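PDB 3POR: porin from Rhodobacter capsulatus, which forms trimeric beta-barrel channels in the bacterial outer membrane through which small hydrophilic solutes of up to about 0.6 kDa diffuse passively. Local coordinates for the interface of chains A and B. Residues are numbered along the deposited sequence; one frame, centred on the assembly and turned at random. Chains: chain A/B, Porin.

Contact 1: the interface of chains A and B. Residues chain A 55-56, 72-73, 117; chain B 21-24.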
ATOM      1  N   THR A  55       0.381  -6.560 -10.134  1.00 22.88           N
ATOM      2  CA  THR A  55       0.763  -7.801 -10.780  1.00 22.63           C
ATOM      3  C   THR A  55      -0.432  -8.354 -11.478  1.00 23.13           C
ATOM      4  O   THR A  55      -0.324  -9.318 -12.213  1.00 25.58           O
ATOM      5  CB  THR A  55       1.322  -8.857  -9.758  1.00 22.03           C
ATOM      6  OG1 THR A  55       0.869  -8.832  -8.394  1.00 26.12           O
ATOM      7  CG2 THR A  55       2.769  -8.448  -9.651  1.00 25.58           C
ATOM      8  N   GLY A  56      -1.610  -7.787 -11.305  1.00 22.84           N
ATOM      9  CA  GLY A  56      -2.739  -8.245 -12.051  1.00 20.46           C
ATOM     10  C   GLY A  56      -3.516  -9.182 -11.212  1.00 20.01           C
ATOM     11  O   GLY A  56      -4.445  -9.754 -11.754  1.00 21.03           O
ATOM     12  N   MET A  72      -9.542  -7.535 -17.610  1.00 20.98           N
ATOM     13  CA  MET A  72      -8.556  -8.490 -17.207  1.00 18.74           C
ATOM     14  C   MET A  72      -8.105  -8.140 -15.819  1.00 18.27           C
ATOM     15  O   MET A  72      -8.107  -6.955 -15.528  1.00 18.45           O
ATOM     16  CB  MET A  72      -7.419  -8.443 -18.161  1.00 17.14           C
ATOM     17  CG  MET A  72      -6.373  -9.485 -17.864  1.00 20.15           C
ATOM     18  SD  MET A  72      -5.250  -9.747 -19.244  1.00 29.15           S
ATOM     19  CE  MET A  72      -6.423 -10.235 -20.477  1.00 17.72           C
ATOM     20  N   GLY A  73      -7.817  -9.093 -14.909  1.00 16.86           N
ATOM     21  CA  GLY A  73      -7.341  -8.773 -13.577  1.00 14.77           C
ATOM     22  C   GLY A  73      -8.089  -9.655 -12.632  1.00 14.47           C
ATOM     23  O   GLY A  73      -8.239 -10.836 -12.907  1.00 16.01           O
ATOM     24  N   PRO A 117      -4.403 -12.880 -13.343  1.00 37.18           N
ATOM     25  CA  PRO A 117      -5.482 -12.139 -13.957  1.00 34.51           C
ATOM     26  C   PRO A 117      -6.303 -13.151 -14.734  1.00 33.22           C
ATOM     27  O   PRO A 117      -5.778 -13.972 -15.501  1.00 33.59           O
ATOM     28  CB  PRO A 117      -4.788 -11.127 -14.837  1.00 34.12           C
ATOM     29  CG  PRO A 117      -3.308 -11.263 -14.563  1.00 36.07           C
ATOM     30  CD  PRO A 117      -3.180 -12.694 -14.139  1.00 36.62           C
TER
ATOM     31  N   PHE B  21      -1.882 -14.559 -19.820  1.00 31.14           N
ATOM     32  CA  PHE B  21      -2.451 -13.233 -19.731  1.00 27.86           C
ATOM     33  C   PHE B  21      -1.486 -12.443 -18.869  1.00 27.91           C
ATOM     34  O   PHE B  21      -0.905 -13.013 -17.920  1.00 30.74           O
ATOM     35  CB  PHE B  21      -3.733 -13.211 -18.986  1.00 22.77           C
ATOM     36  CG  PHE B  21      -4.902 -13.969 -19.572  1.00 18.80           C
ATOM     37  CD1 PHE B  21      -5.022 -14.196 -20.935  1.00 17.01           C
ATOM     38  CD2 PHE B  21      -5.851 -14.426 -18.698  1.00 13.68           C
ATOM     39  CE1 PHE B  21      -6.110 -14.905 -21.429  1.00 16.57           C
ATOM     40  CE2 PHE B  21      -6.940 -15.130 -19.203  1.00 19.45           C
ATOM     41  CZ  PHE B  21      -7.070 -15.372 -20.558  1.00 15.40           C
ATOM     42  N   SER B  22      -1.247 -11.160 -19.089  1.00 25.96           N
ATOM     43  CA  SER B  22      -0.405 -10.402 -18.201  1.00 21.89           C
ATOM     44  C   SER B  22      -1.086  -9.049 -18.126  1.00 22.92           C
ATOM     45  O   SER B  22      -1.452  -8.570 -19.218  1.00 23.97           O
ATOM     46  CB  SER B  22       0.923 -10.275 -18.814  1.00 15.46           C
ATOM     47  OG  SER B  22       1.789  -9.630 -17.883  1.00 21.85           O
ATOM     48  N   SER B  23      -1.301  -8.446 -16.929  1.00 21.38           N
ATOM     49  CA  SER B  23      -1.826  -7.099 -16.770  1.00 20.02           C
ATOM     50  C   SER B  23      -1.447  -6.412 -15.457  1.00 19.66           C
ATOM     51  O   SER B  23      -0.865  -7.037 -14.575  1.00 20.55           O
ATOM     52  CB  SER B  23      -3.281  -7.090 -16.844  1.00 15.93           C
ATOM     53  OG  SER B  23      -3.732  -7.822 -15.744  1.00 20.15           O
ATOM     54  N   ARG B  24      -1.659  -5.109 -15.352  1.00 18.93           N
ATOM     55  CA  ARG B  24      -1.329  -4.377 -14.172  1.00 19.26           C
ATOM     56  C   ARG B  24      -1.908  -3.019 -14.258  1.00 19.29           C
ATOM     57  O   ARG B  24      -2.219  -2.625 -15.368  1.00 19.97           O
ATOM     58  CB  ARG B  24       0.136  -4.171 -13.982  1.00 15.53           C
ATOM     59  CG  ARG B  24       0.878  -3.412 -14.953  1.00 13.89           C
ATOM     60  CD  ARG B  24       2.094  -3.128 -14.118  1.00 10.63           C
ATOM     61  NE  ARG B  24       2.880  -2.186 -14.867  1.00 13.28           N
ATOM     62  CZ  ARG B  24       4.184  -2.078 -14.778  1.00 18.03           C
ATOM     63  NH1 ARG B  24       4.864  -2.858 -13.960  1.00 24.13           N
ATOM     64  NH2 ARG B  24       4.823  -1.167 -15.525  1.00 20.03           N
TER
HETATM   65  O   HOH W   1      -5.279  -6.285 -14.157  1.00 25.98           O
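A:Met72 and B:Phe21 make an apolar contact across this subunit boundary. The thioether sulfur SD of A:Met72 rests 3.8 Å from CB of B:Phe21, and its terminal methyl CE approaches the near end of the ring at CG. The methionine chain runs out extended and then turns at the CG-SD bond (chi3 -59°), which sets where the methyl lies; such a flexible chain suits this contact. A:Pro117, which follows a cis peptide bond, meets the same ring differently: its carbonyl O lies in the ring plane at the edge, 3.2 Å from CD2 of B:Phe21, facing the slightly positive rim of C-H groups.

B:Ser23 buries more surface than any other residue of the patch. Its small side chain abuts both A:Met72 and A:Pro117, with OG 3.6 Å from CB of the proline. A water adds a polar link, lying 2.7 Å from OG of B:Ser23 and 3.2 Å from the carbonyl O of A:Met72. The B:Ser23 backbone passes close to A:Thr55 and A:Gly56, where glycine, lacking a side chain, lets its CA come within 3.4 Å of the serine carbonyl O.

In the fold, strand 19-34 of chain B lies against the end of strand 68-73 and two loop segments of chain A.

Contact 2: the interface of chains A and B. Residues chain A 50-51, 54; chain B 24-26, 48.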
ATOM      1  N   SER A  50      -2.759  -1.973  -3.763  1.00 18.71           N
ATOM      2  CA  SER A  50      -1.710  -1.430  -4.584  1.00 18.83           C
ATOM      3  C   SER A  50      -0.761  -2.527  -4.991  1.00 19.75           C
ATOM      4  O   SER A  50      -0.471  -2.706  -6.168  1.00 21.78           O
ATOM      5  CB  SER A  50      -0.988  -0.411  -3.784  1.00 18.65           C
ATOM      6  OG  SER A  50      -1.978   0.545  -3.532  1.00 26.75           O
ATOM      7  N   VAL A  51      -0.296  -3.346  -4.066  1.00 19.44           N
ATOM      8  CA  VAL A  51       0.654  -4.386  -4.394  1.00 17.95           C
ATOM      9  C   VAL A  51       0.072  -5.391  -5.334  1.00 18.27           C
ATOM     10  O   VAL A  51       0.659  -5.614  -6.368  1.00 21.30           O
ATOM     11  CB  VAL A  51       1.084  -5.033  -3.095  1.00 18.35           C
ATOM     12  CG1 VAL A  51       1.946  -6.207  -3.374  1.00 17.31           C
ATOM     13  CG2 VAL A  51       1.954  -4.098  -2.308  1.00 11.79           C
ATOM     14  N   GLU A  54      -0.590  -4.166  -8.977  1.00 19.75           N
ATOM     15  CA  GLU A  54       0.602  -4.054  -9.781  1.00 21.44           C
ATOM     16  C   GLU A  54       1.000  -5.399 -10.397  1.00 22.94           C
ATOM     17  O   GLU A  54       1.973  -5.438 -11.139  1.00 23.91           O
ATOM     18  CB  GLU A  54       1.670  -3.582  -8.888  1.00 24.55           C
ATOM     19  CG  GLU A  54       2.770  -2.822  -9.576  1.00 35.53           C
ATOM     20  CD  GLU A  54       4.043  -3.586  -9.844  1.00 41.05           C
ATOM     21  OE1 GLU A  54       4.234  -4.590  -9.131  1.00 39.79           O
ATOM     22  OE2 GLU A  54       4.814  -3.137 -10.728  1.00 42.36           O
TER
ATOM     23  N   ARG B  24      -1.659  -5.109 -15.352  1.00 18.93           N
ATOM     24  CA  ARG B  24      -1.329  -4.377 -14.172  1.00 19.26           C
ATOM     25  C   ARG B  24      -1.908  -3.019 -14.258  1.00 19.29           C
ATOM     26  O   ARG B  24      -2.219  -2.625 -15.368  1.00 19.97           O
ATOM     27  CB  ARG B  24       0.136  -4.171 -13.982  1.00 15.53           C
ATOM     28  CG  ARG B  24       0.878  -3.412 -14.953  1.00 13.89           C
ATOM     29  CD  ARG B  24       2.094  -3.128 -14.118  1.00 10.63           C
ATOM     30  NE  ARG B  24       2.880  -2.186 -14.867  1.00 13.28           N
ATOM     31  CZ  ARG B  24       4.184  -2.078 -14.778  1.00 18.03           C
ATOM     32  NH1 ARG B  24       4.864  -2.858 -13.960  1.00 24.13           N
ATOM     33  NH2 ARG B  24       4.823  -1.167 -15.525  1.00 20.03           N
ATOM     34  N   SER B  25      -2.034  -2.365 -13.122  1.00 18.36           N
ATOM     35  CA  SER B  25      -2.325  -0.972 -13.090  1.00 16.68           C
ATOM     36  C   SER B  25      -1.493  -0.392 -11.960  1.00 15.79           C
ATOM     37  O   SER B  25      -1.232  -1.103 -10.979  1.00 16.16           O
ATOM     38  CB  SER B  25      -3.801  -0.754 -12.875  1.00 17.65           C
ATOM     39  OG  SER B  25      -4.314  -1.503 -11.807  1.00 23.09           O
ATOM     40  N   ARG B  26      -1.016   0.865 -12.082  1.00 15.41           N
ATOM     41  CA  ARG B  26      -0.230   1.619 -11.103  1.00 14.57           C
ATOM     42  C   ARG B  26      -0.778   3.050 -11.007  1.00 14.86           C
ATOM     43  O   ARG B  26      -1.516   3.422 -11.932  1.00 14.53           O
ATOM     44  CB  ARG B  26       1.198   1.659 -11.543  1.00 13.27           C
ATOM     45  CG  ARG B  26       1.781   0.269 -11.812  1.00 18.07           C
ATOM     46  CD  ARG B  26       3.306   0.297 -11.963  1.00 19.80           C
ATOM     47  NE  ARG B  26       3.700   1.166 -13.061  1.00 24.13           N
ATOM     48  CZ  ARG B  26       4.952   1.438 -13.368  1.00 21.92           C
ATOM     49  NH1 ARG B  26       5.901   0.899 -12.628  1.00 29.87           N
ATOM     50  NH2 ARG B  26       5.242   2.177 -14.441  1.00 17.47           N
ATOM     51  N   HIS B  48       1.991   1.197  -5.002  1.00 20.86           N
ATOM     52  CA  HIS B  48       2.498  -0.082  -4.583  1.00 19.27           C
ATOM     53  C   HIS B  48       3.810   0.102  -3.848  1.00 20.00           C
ATOM     54  O   HIS B  48       4.239  -0.887  -3.247  1.00 21.31           O
ATOM     55  CB  HIS B  48       2.638  -1.018  -5.814  1.00 16.59           C
ATOM     56  CG  HIS B  48       3.683  -0.683  -6.805  1.00 16.86           C
ATOM     57  ND1 HIS B  48       3.721   0.310  -7.645  1.00 20.21           N
ATOM     58  CD2 HIS B  48       4.856  -1.356  -6.937  1.00 22.78           C
ATOM     59  CE1 HIS B  48       4.863   0.288  -8.276  1.00 20.30           C
ATOM     60  NE2 HIS B  48       5.550  -0.723  -7.844  1.00 21.50           N
TER
HETATM   61  O   HOH W   2      -0.205  -0.778  -8.185  1.00 15.50           O
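This largely polar subunit interface joins barrels of the porin homotrimer: A:Glu54, in the loop after helix 50-53, meets B:Arg24 of strand 19-34 and B:His48 of 3-10 helix 47-49. A:Glu54 hides the most surface against the partner. Its methylene CG sits over the face of the B:His48 imidazole, 3.6 Å from the ring centroid, in a CH-pi contact. A bend at chi2 (-101°) brings the carboxylate over the ring, and the last torsion leaves it nearly parallel, the planes 4° apart and stacked. Glutamate suits this place because its aliphatic stem can pack while its end carries charge.

That charge meets B:Arg24 in a salt bridge, OE2 of A:Glu54 lying 3.2 Å from NH1. The two side chains run side by side in the same direction, flat ends turned 34° apart. NH2 of B:Arg24 lies over the face of the B:Arg26 guanidinium, 3.4 Å above its plane; the nearby carboxylate may offset some of the paired positive charge. CG of B:Arg26 also packs against CG of A:Glu54.

Beside the same histidine, CB of A:Ser50 packs 3.6 Å from CA of B:His48. A water 2.8 Å from the carbonyl O of A:Ser50 links it to that of B:Ser25. Together these contacts help hold neighbouring channels together as a trimer.

Contact 3: the interface of chains A and B. Residues chain A 136, 138, 140-143; chain B 18-20.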
ATOM      1  N   ASP A 136      -6.061 -18.316 -17.990  1.00 54.39           N
ATOM      2  CA  ASP A 136      -5.124 -18.789 -19.011  1.00 62.10           C
ATOM      3  C   ASP A 136      -4.717 -20.277 -18.927  1.00 67.81           C
ATOM      4  O   ASP A 136      -4.059 -20.768 -19.855  1.00 68.05           O
ATOM      5  CB  ASP A 136      -3.834 -17.936 -18.959  1.00 62.92           C
ATOM      6  CG  ASP A 136      -3.233 -17.487 -17.613  1.00 64.89           C
ATOM      7  OD1 ASP A 136      -3.777 -17.777 -16.532  1.00 72.09           O
ATOM      8  OD2 ASP A 136      -2.209 -16.803 -17.664  1.00 60.41           O
ATOM      9  N   LYS A 138      -2.664 -21.581 -16.642  1.00 87.95           N
ATOM     10  CA  LYS A 138      -1.354 -21.379 -16.045  1.00 91.56           C
ATOM     11  C   LYS A 138      -1.632 -20.492 -14.811  1.00 95.11           C
ATOM     12  O   LYS A 138      -2.778 -19.983 -14.666  1.00 95.31           O
ATOM     13  CB  LYS A 138      -0.415 -20.688 -17.068  1.00 89.09           C
ATOM     14  CG  LYS A 138      -0.215 -21.516 -18.339  1.00 87.56           C
ATOM     15  CD  LYS A 138       0.382 -22.846 -17.918  1.00 86.07           C
ATOM     16  CE  LYS A 138       0.271 -24.046 -18.846  1.00 86.49           C
ATOM     17  NZ  LYS A 138       1.303 -25.012 -18.469  1.00 84.89           N
ATOM     18  N   GLY A 140      -1.232 -17.298 -13.692  1.00104.40           N
ATOM     19  CA  GLY A 140      -0.877 -15.988 -14.223  1.00106.65           C
ATOM     20  C   GLY A 140       0.260 -16.215 -15.227  1.00108.27           C
ATOM     21  O   GLY A 140       0.200 -17.166 -16.018  1.00108.38           O
ATOM     22  N   GLU A 141       1.347 -15.434 -15.168  1.00109.59           N
ATOM     23  CA  GLU A 141       2.480 -15.594 -16.084  1.00110.82           C
ATOM     24  C   GLU A 141       3.464 -16.732 -15.755  1.00111.70           C
ATOM     25  O   GLU A 141       4.406 -16.989 -16.535  1.00111.65           O
ATOM     26  CB  GLU A 141       3.284 -14.278 -16.191  1.00110.79           C
ATOM     27  CG  GLU A 141       2.528 -13.041 -16.676  1.00109.97           C
ATOM     28  CD  GLU A 141       1.974 -12.142 -15.564  1.00110.52           C
ATOM     29  OE1 GLU A 141       2.692 -11.231 -15.134  1.00109.62           O
ATOM     30  OE2 GLU A 141       0.825 -12.341 -15.148  1.00110.02           O
ATOM     31  N   THR A 142       3.340 -17.417 -14.605  1.00112.65           N
ATOM     32  CA  THR A 142       4.200 -18.558 -14.331  1.00113.47           C
ATOM     33  C   THR A 142       3.371 -19.720 -14.868  1.00113.76           C
ATOM     34  O   THR A 142       2.286 -20.081 -14.387  1.00113.77           O
ATOM     35  CB  THR A 142       4.480 -18.723 -12.808  1.00113.46           C
ATOM     36  OG1 THR A 142       4.871 -17.442 -12.320  1.00114.26           O
ATOM     37  CG2 THR A 142       5.595 -19.733 -12.517  1.00113.07           C
ATOM     38  N   SER A 143       3.865 -20.224 -15.988  1.00113.99           N
ATOM     39  CA  SER A 143       3.241 -21.329 -16.671  1.00113.99           C
ATOM     40  C   SER A 143       3.211 -22.650 -15.897  1.00114.13           C
ATOM     41  O   SER A 143       4.036 -23.562 -15.978  1.00114.01           O
ATOM     42  CB  SER A 143       3.968 -21.398 -17.975  1.00113.25           C
ATOM     43  OG  SER A 143       3.703 -20.198 -18.692  1.00111.28           O
TER
ATOM     44  N   ASP B  18       4.945 -21.000 -22.898  1.00 56.79           N
ATOM     45  CA  ASP B  18       3.520 -20.727 -22.841  1.00 54.99           C
ATOM     46  C   ASP B  18       3.164 -19.296 -22.905  1.00 52.05           C
ATOM     47  O   ASP B  18       3.954 -18.430 -22.511  1.00 52.07           O
ATOM     48  CB  ASP B  18       2.893 -21.165 -21.586  1.00 61.14           C
ATOM     49  CG  ASP B  18       2.982 -22.653 -21.427  1.00 73.19           C
ATOM     50  OD1 ASP B  18       2.964 -23.377 -22.437  1.00 82.03           O
ATOM     51  OD2 ASP B  18       3.079 -23.092 -20.281  1.00 81.66           O
ATOM     52  N   TRP B  19       1.960 -19.113 -23.437  1.00 49.80           N
ATOM     53  CA  TRP B  19       1.319 -17.799 -23.427  1.00 47.04           C
ATOM     54  C   TRP B  19       0.618 -17.545 -22.089  1.00 44.77           C
ATOM     55  O   TRP B  19       0.096 -18.492 -21.505  1.00 45.76           O
ATOM     56  CB  TRP B  19       0.299 -17.685 -24.546  1.00 44.36           C
ATOM     57  CG  TRP B  19       1.024 -17.378 -25.836  1.00 46.84           C
ATOM     58  CD1 TRP B  19       1.283 -18.402 -26.688  1.00 50.70           C
ATOM     59  CD2 TRP B  19       1.455 -16.160 -26.345  1.00 48.06           C
ATOM     60  NE1 TRP B  19       1.863 -17.853 -27.737  1.00 52.01           N
ATOM     61  CE2 TRP B  19       1.975 -16.537 -27.574  1.00 47.24           C
ATOM     62  CE3 TRP B  19       1.510 -14.823 -26.025  1.00 47.68           C
ATOM     63  CZ2 TRP B  19       2.520 -15.666 -28.481  1.00 42.78           C
ATOM     64  CZ3 TRP B  19       2.063 -13.934 -26.937  1.00 46.69           C
ATOM     65  CH2 TRP B  19       2.563 -14.343 -28.154  1.00 42.86           C
ATOM     66  N   ASN B  20       0.570 -16.352 -21.498  1.00 41.93           N
ATOM     67  CA  ASN B  20      -0.190 -16.148 -20.277  1.00 38.26           C
ATOM     68  C   ASN B  20      -0.761 -14.789 -20.449  1.00 34.84           C
ATOM     69  O   ASN B  20      -0.206 -13.956 -21.170  1.00 34.75           O
ATOM     70  CB  ASN B  20       0.627 -16.025 -19.063  1.00 44.52           C
ATOM     71  CG  ASN B  20       1.617 -17.154 -18.907  1.00 54.61           C
ATOM     72  OD1 ASN B  20       1.346 -18.284 -18.448  1.00 60.88           O
ATOM     73  ND2 ASN B  20       2.830 -16.793 -19.335  1.00 59.52           N
TER
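B:Asn20, B:Asp18 and A:Lys138 bury the most surface here, and the other residues gather round them. The amide of B:Asn20 reaches into a loop of chain A. As modelled, its carbonyl OD1 accepts a hydrogen bond of 3.0 Å from the hydroxyl OG of A:Ser143; the donor lies in the carbonyl plane on a lone pair, at a C=O...O angle of 112°. Asparagine suits a peptide-lined site because its amide can both donate and accept. However, OD1 also faces the carbonyl O of A:Gly140, a clash of two acceptors, which makes the O/N assignment of the amide doubtful, and with it the direction of the serine bond. ND2 lies 3.2 Å from the carbonyl O of A:Glu141. On another side, OD2 of A:Asp136 comes 3.3 Å from CB of B:Asn20, the carboxylate turned almost perpendicular to the amide.

B:Asp18 faces A:Lys138 across a salt bridge, with OD2 3.2 Å from NZ; as a hydrogen bond this pair is weak. The side chains cross at about a right angle. CB of A:Lys138 lies beside OD1 of B:Asn20; the bend at chi2 (-59°) then redirects CD, and the rest of the chain brings CE and NZ to the aspartate. A long, flexible lysine can therefore span both partners, its methylenes passing beside the amide and carboxylate oxygens while the amino group meets the charge.

The site joins the chain A loop connecting strands 128-134 and 148-158 to the start of chain B strand 19-34 and the residue just before it.

All three contacts draw on strand 19-34 of chain B or the residue before it, and contact 2 adds B:His48 from 3-10 helix 47-49. Contact 1 lies between the others: its C-alpha centre is about 10 Å from that of contact 2 and about 11 Å from that of contact 3, whereas contacts 2 and 3 are about 19 Å apart. B:Arg24 belongs to both contacts 1 and 2. Chain A answers with separate loops, a strand end and a short helix, so distant parts of its sequence gather into a row of contacts along the boundary. Repeated round the homotrimer, this arrangement ties each barrel to the next.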